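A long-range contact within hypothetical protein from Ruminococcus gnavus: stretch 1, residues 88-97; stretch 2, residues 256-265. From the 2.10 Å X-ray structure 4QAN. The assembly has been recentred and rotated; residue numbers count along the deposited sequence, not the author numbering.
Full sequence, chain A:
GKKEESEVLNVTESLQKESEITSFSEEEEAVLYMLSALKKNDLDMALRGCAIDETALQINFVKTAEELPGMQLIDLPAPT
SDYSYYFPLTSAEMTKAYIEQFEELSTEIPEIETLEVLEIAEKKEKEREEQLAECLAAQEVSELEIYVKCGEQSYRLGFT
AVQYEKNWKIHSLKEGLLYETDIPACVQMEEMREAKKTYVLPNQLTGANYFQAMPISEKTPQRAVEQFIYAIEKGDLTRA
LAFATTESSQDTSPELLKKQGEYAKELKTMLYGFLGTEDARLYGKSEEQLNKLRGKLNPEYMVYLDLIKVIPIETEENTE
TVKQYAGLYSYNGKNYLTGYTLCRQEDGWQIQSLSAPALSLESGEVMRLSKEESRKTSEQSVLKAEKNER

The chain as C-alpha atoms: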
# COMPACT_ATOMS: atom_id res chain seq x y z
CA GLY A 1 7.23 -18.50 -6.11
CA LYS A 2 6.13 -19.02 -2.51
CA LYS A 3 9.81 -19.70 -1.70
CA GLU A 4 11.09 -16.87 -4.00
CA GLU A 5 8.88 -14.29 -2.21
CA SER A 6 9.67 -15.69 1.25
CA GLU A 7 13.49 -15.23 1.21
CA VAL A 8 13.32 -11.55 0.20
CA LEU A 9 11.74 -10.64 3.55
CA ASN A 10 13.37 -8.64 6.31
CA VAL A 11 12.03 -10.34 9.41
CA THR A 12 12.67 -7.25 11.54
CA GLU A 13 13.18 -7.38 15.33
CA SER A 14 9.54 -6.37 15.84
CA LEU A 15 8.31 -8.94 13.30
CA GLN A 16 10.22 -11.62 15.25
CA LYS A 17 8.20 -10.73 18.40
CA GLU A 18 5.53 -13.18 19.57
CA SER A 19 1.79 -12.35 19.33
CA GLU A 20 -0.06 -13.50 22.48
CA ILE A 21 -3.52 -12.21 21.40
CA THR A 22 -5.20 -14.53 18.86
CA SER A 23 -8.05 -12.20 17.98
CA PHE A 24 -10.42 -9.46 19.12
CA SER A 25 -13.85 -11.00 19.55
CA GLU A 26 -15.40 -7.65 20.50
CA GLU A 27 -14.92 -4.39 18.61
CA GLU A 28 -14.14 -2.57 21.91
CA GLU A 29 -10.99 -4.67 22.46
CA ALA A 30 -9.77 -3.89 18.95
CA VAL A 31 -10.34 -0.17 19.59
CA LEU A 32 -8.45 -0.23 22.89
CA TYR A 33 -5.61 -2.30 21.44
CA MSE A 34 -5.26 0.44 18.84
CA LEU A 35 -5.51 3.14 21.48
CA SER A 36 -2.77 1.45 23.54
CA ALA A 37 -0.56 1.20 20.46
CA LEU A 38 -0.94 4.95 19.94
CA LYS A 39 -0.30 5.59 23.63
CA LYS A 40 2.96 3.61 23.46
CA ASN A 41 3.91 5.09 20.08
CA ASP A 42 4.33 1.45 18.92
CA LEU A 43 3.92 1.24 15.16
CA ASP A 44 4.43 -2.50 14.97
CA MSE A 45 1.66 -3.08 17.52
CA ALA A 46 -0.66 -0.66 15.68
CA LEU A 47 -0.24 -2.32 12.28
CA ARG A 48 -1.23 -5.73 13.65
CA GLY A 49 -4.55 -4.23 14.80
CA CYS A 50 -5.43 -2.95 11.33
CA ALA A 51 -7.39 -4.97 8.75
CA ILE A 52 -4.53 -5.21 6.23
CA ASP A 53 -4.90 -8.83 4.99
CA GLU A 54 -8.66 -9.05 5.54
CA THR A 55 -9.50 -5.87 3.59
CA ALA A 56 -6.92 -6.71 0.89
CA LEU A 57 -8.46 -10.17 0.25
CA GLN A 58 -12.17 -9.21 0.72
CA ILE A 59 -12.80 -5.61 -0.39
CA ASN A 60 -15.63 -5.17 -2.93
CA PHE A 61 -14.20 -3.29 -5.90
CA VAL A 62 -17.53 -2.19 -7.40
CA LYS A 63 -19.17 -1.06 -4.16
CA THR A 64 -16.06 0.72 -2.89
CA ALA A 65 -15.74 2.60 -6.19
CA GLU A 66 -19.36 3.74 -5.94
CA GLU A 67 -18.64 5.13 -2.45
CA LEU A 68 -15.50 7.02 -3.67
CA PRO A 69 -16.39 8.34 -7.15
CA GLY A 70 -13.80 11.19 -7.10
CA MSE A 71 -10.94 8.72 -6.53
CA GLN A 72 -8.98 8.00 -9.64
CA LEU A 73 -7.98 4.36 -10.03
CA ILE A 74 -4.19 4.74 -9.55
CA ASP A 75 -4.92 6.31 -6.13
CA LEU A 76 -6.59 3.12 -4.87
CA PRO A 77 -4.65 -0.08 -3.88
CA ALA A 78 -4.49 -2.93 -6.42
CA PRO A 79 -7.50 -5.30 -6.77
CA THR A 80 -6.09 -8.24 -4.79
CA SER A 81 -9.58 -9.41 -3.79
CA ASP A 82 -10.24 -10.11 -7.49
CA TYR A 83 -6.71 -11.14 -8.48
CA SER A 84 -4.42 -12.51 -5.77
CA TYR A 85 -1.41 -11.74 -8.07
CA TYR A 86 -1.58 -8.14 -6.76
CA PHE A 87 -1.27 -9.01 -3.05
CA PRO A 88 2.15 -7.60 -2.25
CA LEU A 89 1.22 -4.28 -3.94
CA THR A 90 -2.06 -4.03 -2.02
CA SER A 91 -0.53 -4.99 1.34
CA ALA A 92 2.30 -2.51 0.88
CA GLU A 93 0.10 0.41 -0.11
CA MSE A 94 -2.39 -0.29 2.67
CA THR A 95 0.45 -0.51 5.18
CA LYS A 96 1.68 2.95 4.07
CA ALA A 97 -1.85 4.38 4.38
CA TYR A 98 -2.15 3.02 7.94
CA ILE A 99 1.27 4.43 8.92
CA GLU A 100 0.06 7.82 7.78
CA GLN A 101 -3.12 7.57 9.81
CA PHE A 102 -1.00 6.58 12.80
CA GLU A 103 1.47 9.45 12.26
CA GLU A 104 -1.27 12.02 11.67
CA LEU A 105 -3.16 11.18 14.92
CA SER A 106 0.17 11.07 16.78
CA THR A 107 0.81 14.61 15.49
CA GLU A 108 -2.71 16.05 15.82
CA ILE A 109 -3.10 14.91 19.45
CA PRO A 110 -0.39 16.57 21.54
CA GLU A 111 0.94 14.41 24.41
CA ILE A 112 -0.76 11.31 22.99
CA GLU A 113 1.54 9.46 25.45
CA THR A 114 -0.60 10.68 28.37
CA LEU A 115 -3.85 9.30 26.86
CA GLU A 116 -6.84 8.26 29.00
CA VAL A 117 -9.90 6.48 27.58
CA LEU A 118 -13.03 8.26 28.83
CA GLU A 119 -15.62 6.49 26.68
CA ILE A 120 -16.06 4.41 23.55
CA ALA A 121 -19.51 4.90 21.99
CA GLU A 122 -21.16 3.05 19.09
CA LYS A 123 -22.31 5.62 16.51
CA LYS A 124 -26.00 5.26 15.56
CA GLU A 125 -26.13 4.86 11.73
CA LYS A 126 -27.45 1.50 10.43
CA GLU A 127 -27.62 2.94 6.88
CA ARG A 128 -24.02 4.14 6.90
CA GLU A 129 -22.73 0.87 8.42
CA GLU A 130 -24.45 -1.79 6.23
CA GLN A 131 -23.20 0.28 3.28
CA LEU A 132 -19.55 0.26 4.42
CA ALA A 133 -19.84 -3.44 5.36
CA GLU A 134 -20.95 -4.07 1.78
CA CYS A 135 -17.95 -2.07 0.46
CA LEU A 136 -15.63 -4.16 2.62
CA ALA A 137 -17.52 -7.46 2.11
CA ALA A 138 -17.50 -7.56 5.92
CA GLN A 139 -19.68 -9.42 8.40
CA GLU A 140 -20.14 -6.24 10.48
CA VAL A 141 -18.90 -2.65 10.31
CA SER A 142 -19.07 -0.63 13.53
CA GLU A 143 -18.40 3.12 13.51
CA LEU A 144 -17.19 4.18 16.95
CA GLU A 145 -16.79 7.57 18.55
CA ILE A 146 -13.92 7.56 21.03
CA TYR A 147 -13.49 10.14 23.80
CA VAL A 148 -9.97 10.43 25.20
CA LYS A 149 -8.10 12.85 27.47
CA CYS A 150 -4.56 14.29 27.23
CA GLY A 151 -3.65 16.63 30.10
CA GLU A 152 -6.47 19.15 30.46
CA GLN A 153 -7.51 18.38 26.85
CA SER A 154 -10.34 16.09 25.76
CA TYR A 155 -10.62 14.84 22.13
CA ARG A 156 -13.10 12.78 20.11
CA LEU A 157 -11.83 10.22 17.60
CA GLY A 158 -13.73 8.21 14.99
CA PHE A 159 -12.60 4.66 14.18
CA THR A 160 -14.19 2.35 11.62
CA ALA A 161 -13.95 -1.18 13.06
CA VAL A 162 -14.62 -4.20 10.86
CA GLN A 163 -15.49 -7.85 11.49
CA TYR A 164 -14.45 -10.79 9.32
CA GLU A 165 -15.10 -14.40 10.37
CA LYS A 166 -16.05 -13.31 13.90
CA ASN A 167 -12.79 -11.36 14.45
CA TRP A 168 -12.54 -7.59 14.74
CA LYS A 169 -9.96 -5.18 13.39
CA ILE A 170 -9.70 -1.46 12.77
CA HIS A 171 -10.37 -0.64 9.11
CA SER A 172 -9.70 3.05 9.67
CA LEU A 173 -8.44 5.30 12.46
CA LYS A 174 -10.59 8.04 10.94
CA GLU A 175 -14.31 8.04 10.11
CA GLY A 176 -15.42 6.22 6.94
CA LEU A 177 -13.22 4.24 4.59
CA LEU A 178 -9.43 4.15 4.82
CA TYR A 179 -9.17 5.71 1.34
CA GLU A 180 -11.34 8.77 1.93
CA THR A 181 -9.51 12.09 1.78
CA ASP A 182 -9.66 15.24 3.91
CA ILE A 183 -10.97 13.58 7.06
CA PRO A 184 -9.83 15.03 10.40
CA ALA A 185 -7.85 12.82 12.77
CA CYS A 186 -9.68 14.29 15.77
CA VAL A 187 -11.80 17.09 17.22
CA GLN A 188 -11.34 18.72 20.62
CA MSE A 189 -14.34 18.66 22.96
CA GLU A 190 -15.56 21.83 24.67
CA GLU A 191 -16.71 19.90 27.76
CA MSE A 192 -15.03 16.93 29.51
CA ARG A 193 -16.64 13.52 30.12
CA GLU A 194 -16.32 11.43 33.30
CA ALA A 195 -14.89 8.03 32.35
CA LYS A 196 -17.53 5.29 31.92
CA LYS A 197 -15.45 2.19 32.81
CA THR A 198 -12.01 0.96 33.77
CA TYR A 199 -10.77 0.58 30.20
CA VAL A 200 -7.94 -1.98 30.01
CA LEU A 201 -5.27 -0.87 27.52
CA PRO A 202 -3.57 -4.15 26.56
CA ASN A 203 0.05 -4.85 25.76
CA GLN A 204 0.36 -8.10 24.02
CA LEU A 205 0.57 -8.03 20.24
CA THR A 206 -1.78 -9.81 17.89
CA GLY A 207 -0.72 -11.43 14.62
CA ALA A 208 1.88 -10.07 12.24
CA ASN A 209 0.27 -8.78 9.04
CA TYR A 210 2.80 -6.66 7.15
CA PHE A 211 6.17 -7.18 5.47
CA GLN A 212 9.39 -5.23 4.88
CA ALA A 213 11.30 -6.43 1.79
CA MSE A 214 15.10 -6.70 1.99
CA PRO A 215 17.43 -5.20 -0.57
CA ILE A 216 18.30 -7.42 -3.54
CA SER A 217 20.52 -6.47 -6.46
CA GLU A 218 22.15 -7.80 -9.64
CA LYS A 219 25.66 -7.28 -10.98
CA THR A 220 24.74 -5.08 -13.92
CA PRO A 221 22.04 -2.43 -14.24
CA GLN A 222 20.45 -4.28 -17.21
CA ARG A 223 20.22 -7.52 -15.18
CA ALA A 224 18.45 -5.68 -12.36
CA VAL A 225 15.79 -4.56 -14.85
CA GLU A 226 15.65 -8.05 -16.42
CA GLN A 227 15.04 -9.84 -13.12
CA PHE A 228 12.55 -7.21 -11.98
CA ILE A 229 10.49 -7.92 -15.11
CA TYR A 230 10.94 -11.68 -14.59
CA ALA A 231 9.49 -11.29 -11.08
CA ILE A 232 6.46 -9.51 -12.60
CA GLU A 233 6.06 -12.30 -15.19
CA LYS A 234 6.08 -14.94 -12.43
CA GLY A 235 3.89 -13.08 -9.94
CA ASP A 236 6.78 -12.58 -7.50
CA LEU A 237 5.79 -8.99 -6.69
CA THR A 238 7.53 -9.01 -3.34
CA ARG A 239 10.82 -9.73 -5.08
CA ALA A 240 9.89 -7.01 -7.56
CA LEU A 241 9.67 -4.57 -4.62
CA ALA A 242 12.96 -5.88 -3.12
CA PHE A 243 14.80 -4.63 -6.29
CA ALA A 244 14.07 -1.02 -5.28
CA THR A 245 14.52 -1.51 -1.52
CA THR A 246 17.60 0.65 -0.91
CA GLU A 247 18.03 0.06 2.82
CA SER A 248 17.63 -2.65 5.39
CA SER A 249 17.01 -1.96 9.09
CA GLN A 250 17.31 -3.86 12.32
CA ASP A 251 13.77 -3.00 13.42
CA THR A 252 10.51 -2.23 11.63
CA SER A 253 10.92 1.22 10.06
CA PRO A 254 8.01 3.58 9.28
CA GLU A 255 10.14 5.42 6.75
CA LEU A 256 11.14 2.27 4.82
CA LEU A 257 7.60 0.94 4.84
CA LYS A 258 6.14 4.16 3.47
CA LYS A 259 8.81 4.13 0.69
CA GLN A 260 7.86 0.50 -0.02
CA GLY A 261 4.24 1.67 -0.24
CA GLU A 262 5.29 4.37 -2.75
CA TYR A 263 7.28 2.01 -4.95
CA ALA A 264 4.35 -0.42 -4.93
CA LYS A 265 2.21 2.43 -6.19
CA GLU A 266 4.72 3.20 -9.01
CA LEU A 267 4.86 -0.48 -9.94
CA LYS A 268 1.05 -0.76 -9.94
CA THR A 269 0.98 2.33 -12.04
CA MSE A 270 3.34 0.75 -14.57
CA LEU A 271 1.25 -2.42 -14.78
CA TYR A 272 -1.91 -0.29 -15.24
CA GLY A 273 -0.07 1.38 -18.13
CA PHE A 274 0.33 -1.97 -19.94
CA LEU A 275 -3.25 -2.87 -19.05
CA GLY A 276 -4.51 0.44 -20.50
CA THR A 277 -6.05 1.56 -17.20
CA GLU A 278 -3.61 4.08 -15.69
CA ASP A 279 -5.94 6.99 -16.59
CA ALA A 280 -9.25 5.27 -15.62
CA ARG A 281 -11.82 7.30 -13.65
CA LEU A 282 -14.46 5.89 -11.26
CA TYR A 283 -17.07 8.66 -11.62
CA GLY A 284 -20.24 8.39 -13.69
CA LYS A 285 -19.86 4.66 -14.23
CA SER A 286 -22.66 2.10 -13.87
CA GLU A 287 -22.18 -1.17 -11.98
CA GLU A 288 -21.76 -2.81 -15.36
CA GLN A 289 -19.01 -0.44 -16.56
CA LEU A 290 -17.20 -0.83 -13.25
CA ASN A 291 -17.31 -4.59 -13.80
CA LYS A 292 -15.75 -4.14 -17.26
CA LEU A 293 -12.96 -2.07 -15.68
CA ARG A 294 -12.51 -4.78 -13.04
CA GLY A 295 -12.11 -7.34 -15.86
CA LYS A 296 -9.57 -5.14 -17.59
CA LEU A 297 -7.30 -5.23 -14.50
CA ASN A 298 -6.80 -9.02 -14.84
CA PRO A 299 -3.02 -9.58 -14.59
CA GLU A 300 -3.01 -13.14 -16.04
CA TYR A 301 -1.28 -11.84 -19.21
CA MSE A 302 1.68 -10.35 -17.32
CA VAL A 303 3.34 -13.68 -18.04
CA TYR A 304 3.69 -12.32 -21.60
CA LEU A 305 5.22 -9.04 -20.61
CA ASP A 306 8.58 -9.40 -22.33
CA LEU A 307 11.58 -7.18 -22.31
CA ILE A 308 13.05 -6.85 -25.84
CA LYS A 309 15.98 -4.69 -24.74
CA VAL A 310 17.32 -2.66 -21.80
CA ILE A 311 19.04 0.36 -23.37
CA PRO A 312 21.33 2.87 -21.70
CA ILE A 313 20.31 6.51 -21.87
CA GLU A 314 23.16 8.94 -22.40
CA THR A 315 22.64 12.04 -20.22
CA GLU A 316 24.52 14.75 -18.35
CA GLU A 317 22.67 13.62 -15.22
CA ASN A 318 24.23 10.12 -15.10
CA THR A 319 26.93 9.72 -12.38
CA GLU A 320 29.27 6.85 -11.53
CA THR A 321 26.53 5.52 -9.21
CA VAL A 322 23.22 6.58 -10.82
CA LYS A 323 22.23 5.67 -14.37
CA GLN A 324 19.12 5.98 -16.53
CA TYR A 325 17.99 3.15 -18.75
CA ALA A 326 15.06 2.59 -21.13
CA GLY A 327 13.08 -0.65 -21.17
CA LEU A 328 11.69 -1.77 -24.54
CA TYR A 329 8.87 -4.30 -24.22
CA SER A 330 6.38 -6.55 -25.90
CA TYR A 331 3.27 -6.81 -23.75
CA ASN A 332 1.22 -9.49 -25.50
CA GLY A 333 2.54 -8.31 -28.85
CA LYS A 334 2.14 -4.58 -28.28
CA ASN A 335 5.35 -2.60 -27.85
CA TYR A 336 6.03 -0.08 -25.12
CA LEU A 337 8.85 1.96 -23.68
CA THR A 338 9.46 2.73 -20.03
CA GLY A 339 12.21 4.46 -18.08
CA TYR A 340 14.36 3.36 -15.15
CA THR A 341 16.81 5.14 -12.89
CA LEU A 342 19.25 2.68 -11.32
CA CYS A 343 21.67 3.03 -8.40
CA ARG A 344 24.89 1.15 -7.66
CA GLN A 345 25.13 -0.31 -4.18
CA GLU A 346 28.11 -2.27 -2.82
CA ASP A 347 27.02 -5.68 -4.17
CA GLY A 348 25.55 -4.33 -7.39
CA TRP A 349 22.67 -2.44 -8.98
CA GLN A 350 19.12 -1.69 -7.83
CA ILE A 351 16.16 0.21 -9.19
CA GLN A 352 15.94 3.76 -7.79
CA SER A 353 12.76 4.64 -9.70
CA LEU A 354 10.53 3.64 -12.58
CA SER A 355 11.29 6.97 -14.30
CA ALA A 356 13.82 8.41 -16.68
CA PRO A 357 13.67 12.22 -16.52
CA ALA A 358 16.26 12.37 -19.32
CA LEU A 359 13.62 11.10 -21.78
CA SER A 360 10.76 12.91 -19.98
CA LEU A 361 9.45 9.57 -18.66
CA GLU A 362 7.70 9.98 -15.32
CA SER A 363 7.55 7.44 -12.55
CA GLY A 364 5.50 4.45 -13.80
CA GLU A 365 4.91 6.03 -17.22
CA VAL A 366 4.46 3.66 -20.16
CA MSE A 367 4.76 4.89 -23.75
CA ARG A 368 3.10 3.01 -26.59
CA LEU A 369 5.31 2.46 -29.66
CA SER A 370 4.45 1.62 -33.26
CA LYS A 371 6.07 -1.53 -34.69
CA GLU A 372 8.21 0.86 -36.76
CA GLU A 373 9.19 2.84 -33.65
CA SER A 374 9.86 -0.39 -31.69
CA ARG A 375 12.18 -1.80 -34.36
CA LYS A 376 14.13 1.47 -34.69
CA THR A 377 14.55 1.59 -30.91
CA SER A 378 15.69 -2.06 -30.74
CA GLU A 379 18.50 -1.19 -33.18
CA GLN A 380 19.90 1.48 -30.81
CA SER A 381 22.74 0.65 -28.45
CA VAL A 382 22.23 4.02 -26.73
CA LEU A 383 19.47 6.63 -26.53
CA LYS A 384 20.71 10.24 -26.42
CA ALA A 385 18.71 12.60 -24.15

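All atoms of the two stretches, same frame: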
# COMPACT_ATOMS: atom_id res chain seq x y z
N PRO A 88 1.11 -8.44 -2.87
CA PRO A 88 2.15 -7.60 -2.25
C PRO A 88 1.99 -6.09 -2.51
O PRO A 88 2.38 -5.28 -1.66
CB PRO A 88 3.44 -8.13 -2.87
CG PRO A 88 3.10 -9.55 -3.30
CD PRO A 88 1.68 -9.47 -3.75
N LEU A 89 1.42 -5.71 -3.66
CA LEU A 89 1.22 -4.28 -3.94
C LEU A 89 0.14 -3.69 -3.02
O LEU A 89 0.29 -2.58 -2.52
CB LEU A 89 0.86 -4.03 -5.40
CG LEU A 89 1.80 -4.62 -6.45
CD1 LEU A 89 1.59 -3.94 -7.80
CD2 LEU A 89 3.26 -4.47 -6.02
N THR A 90 -0.91 -4.47 -2.77
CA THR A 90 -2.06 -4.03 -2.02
C THR A 90 -1.67 -3.95 -0.55
O THR A 90 -1.92 -2.93 0.11
CB THR A 90 -3.28 -4.96 -2.22
OG1 THR A 90 -3.58 -5.08 -3.62
CG2 THR A 90 -4.51 -4.40 -1.54
N SER A 91 -1.02 -4.99 -0.05
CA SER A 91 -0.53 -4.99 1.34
C SER A 91 0.39 -3.81 1.60
O SER A 91 0.23 -3.12 2.60
CB SER A 91 0.20 -6.29 1.69
OG SER A 91 0.93 -6.14 2.90
N ALA A 92 1.33 -3.58 0.70
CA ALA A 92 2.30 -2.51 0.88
C ALA A 92 1.67 -1.13 0.83
O ALA A 92 2.04 -0.28 1.63
CB ALA A 92 3.42 -2.63 -0.12
N GLU A 93 0.74 -0.89 -0.09
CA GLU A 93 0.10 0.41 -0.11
C GLU A 93 -0.77 0.62 1.12
O GLU A 93 -0.76 1.69 1.70
CB GLU A 93 -0.72 0.62 -1.38
CG GLU A 93 0.13 0.87 -2.61
CD GLU A 93 -0.63 1.65 -3.65
OE1 GLU A 93 -0.86 2.85 -3.40
OE2 GLU A 93 -0.99 1.09 -4.72
N MSE A 94 -1.51 -0.40 1.52
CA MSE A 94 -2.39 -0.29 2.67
C MSE A 94 -1.58 0.01 3.90
O MSE A 94 -1.94 0.90 4.67
CB MSE A 94 -3.19 -1.57 2.85
CG MSE A 94 -4.29 -1.65 1.79
SE MSE A 94 -5.48 -3.13 2.28
CE MSE A 94 -6.50 -2.05 3.58
N THR A 95 -0.48 -0.71 4.07
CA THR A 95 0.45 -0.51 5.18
C THR A 95 0.93 0.95 5.24
O THR A 95 0.88 1.58 6.29
CB THR A 95 1.62 -1.51 5.10
OG1 THR A 95 1.10 -2.84 5.06
CG2 THR A 95 2.54 -1.41 6.30
N LYS A 96 1.33 1.52 4.11
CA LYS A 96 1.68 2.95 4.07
C LYS A 96 0.52 3.85 4.53
O LYS A 96 0.72 4.76 5.33
CB LYS A 96 2.13 3.35 2.68
CG LYS A 96 2.37 4.85 2.47
CD LYS A 96 2.50 5.09 0.99
CE LYS A 96 3.18 6.40 0.68
NZ LYS A 96 2.28 7.56 0.91
N ALA A 97 -0.69 3.56 4.04
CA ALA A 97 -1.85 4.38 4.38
C ALA A 97 -2.12 4.34 5.88
O ALA A 97 -2.39 5.38 6.47
CB ALA A 97 -3.09 3.93 3.60
N LEU A 256 10.85 3.24 5.89
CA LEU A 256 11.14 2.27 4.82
C LEU A 256 9.85 1.69 4.31
O LEU A 256 9.72 1.44 3.11
CB LEU A 256 12.06 1.15 5.30
CG LEU A 256 13.52 1.55 5.55
CD1 LEU A 256 14.31 0.39 6.14
CD2 LEU A 256 14.16 2.05 4.26
N LEU A 257 8.90 1.47 5.21
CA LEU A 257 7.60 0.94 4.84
C LEU A 257 6.78 1.90 3.99
O LEU A 257 6.06 1.46 3.09
CB LEU A 257 6.80 0.55 6.07
CG LEU A 257 7.26 -0.72 6.76
CD1 LEU A 257 6.45 -0.96 8.03
CD2 LEU A 257 7.15 -1.92 5.82
N LYS A 258 6.87 3.19 4.26
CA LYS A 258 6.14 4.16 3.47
C LYS A 258 6.75 4.23 2.04
O LYS A 258 6.01 4.25 1.06
CB LYS A 258 6.14 5.54 4.14
CG LYS A 258 5.30 5.57 5.42
CD LYS A 258 5.08 6.98 5.94
CE LYS A 258 6.39 7.73 6.09
NZ LYS A 258 6.17 9.03 6.77
N LYS A 259 8.07 4.21 1.97
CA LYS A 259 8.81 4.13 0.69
C LYS A 259 8.41 2.89 -0.11
O LYS A 259 8.25 2.96 -1.32
CB LYS A 259 10.32 4.08 0.95
CG LYS A 259 11.18 4.90 0.01
CD LYS A 259 12.55 5.24 0.63
CE LYS A 259 12.45 5.83 2.05
NZ LYS A 259 13.63 6.64 2.50
N GLN A 260 8.28 1.76 0.59
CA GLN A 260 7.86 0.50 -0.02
C GLN A 260 6.45 0.63 -0.59
O GLN A 260 6.17 0.19 -1.71
CB GLN A 260 7.93 -0.64 1.01
CG GLN A 260 7.38 -1.98 0.55
CD GLN A 260 7.56 -3.08 1.59
OE1 GLN A 260 8.59 -3.75 1.64
NE2 GLN A 260 6.55 -3.29 2.42
N GLY A 261 5.57 1.25 0.20
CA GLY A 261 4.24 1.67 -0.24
C GLY A 261 4.26 2.52 -1.50
O GLY A 261 3.47 2.28 -2.40
N GLU A 262 5.15 3.51 -1.55
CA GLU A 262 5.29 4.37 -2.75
C GLU A 262 5.77 3.59 -3.97
O GLU A 262 5.29 3.80 -5.09
CB GLU A 262 6.31 5.50 -2.51
CG GLU A 262 5.90 6.58 -1.54
CD GLU A 262 4.90 7.56 -2.13
OE1 GLU A 262 4.37 7.31 -3.24
OE2 GLU A 262 4.63 8.59 -1.47
N TYR A 263 6.75 2.72 -3.78
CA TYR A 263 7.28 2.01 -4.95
C TYR A 263 6.21 1.04 -5.48
O TYR A 263 6.05 0.91 -6.69
CB TYR A 263 8.59 1.29 -4.65
CG TYR A 263 9.24 0.73 -5.90
CD1 TYR A 263 9.91 1.57 -6.80
CD2 TYR A 263 9.18 -0.64 -6.19
CE1 TYR A 263 10.49 1.07 -7.95
CE2 TYR A 263 9.77 -1.15 -7.34
CZ TYR A 263 10.42 -0.29 -8.21
OH TYR A 263 11.03 -0.78 -9.35
N ALA A 264 5.47 0.41 -4.56
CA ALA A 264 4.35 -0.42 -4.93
C ALA A 264 3.35 0.34 -5.81
O ALA A 264 2.81 -0.21 -6.79
CB ALA A 264 3.66 -0.96 -3.69
N LYS A 265 3.08 1.57 -5.41
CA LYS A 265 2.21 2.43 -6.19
C LYS A 265 2.75 2.68 -7.58
O LYS A 265 1.97 2.66 -8.54
CB LYS A 265 1.99 3.76 -5.48
CG LYS A 265 0.86 4.53 -6.12
CD LYS A 265 0.54 5.81 -5.40
CE LYS A 265 -0.62 6.48 -6.11
NZ LYS A 265 -0.92 7.79 -5.52
O HOH W 1 4.65 -0.82 2.72
O HOH W 2 1.76 6.83 -2.16

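The most unusual feature of this contact is what is absent at its centre: Gly261 sits where a side chain would point straight into the other helix. A CB built there in ideal geometry would lie 2.5 Å from Lys96 CB, a clash, and 3.2 Å from Ala92 O, which is tight. With only hydrogen in that position, the backbones draw together until Glu93 CA and Gly261 CA are 4.3 Å apart, and Gly261 CA rests 3.5 Å from Ala92 O and 4.0 Å from Lys96 CB.

Both stretches are wholly helical, each part of a longer helix, and they run at 132° to one another with axes approaching to 7.7 Å. The register is correspondingly reversed: Leu89 lies near Ala264, Glu93 near Gly261 and Lys96 near Lys258. The first rule to read here is that small residues set the spacing. Ala92 and Ala264 both point toward the opposing helix, and their CB atoms meet at 3.9 Å. Leu89 adds an apolar flank, its CD2 lying 4.2 Å from Ala264 CB, while Glu93 contributes its aliphatic CG, 4.1 Å from Ala264 CB.

No direct hydrogen bond crosses the interface; within each helix the backbone keeps its i to i+4 ladder, Gly261 N, for example, donating to Leu257 O. Thr95 OG1 likewise turns back to its own helix, donating to Ser91 O at 2.6 Å, which leaves its methyl CG2 to approach Leu257 CD1 at 4.3 Å. Water 1 supplies one polar link: its O donates to Ala92 O at 2.9 Å and to Leu257 O at 2.7 Å, and accepts from Gln260 NE2 at 3.1 Å, so two carbonyls already engaged within their helices are joined across the gap.

The second rule concerns the long chain of Lys96, which loses more surface to the contact than any other residue here. Its methylenes pack along the second helix, with CG 4.2 Å from Lys258 CB and CE 3.6 Å from Lys258 O, before its charge reaches Glu262. That residue's CA-to-CB bond points away, but its m, m rotamer brings the carboxylate back, and Lys96 NZ forms a salt bridge with Glu262 OE2 at 3.5 Å. Water 2 reinforces the pair through weak hydrogen bonds, its O accepting from Lys96 NZ at 3.2 Å and donating to Glu262 OE1 at 2.9 Å. Small residues thus permit the close approach, while a long amphipathic chain carries charge to its margin.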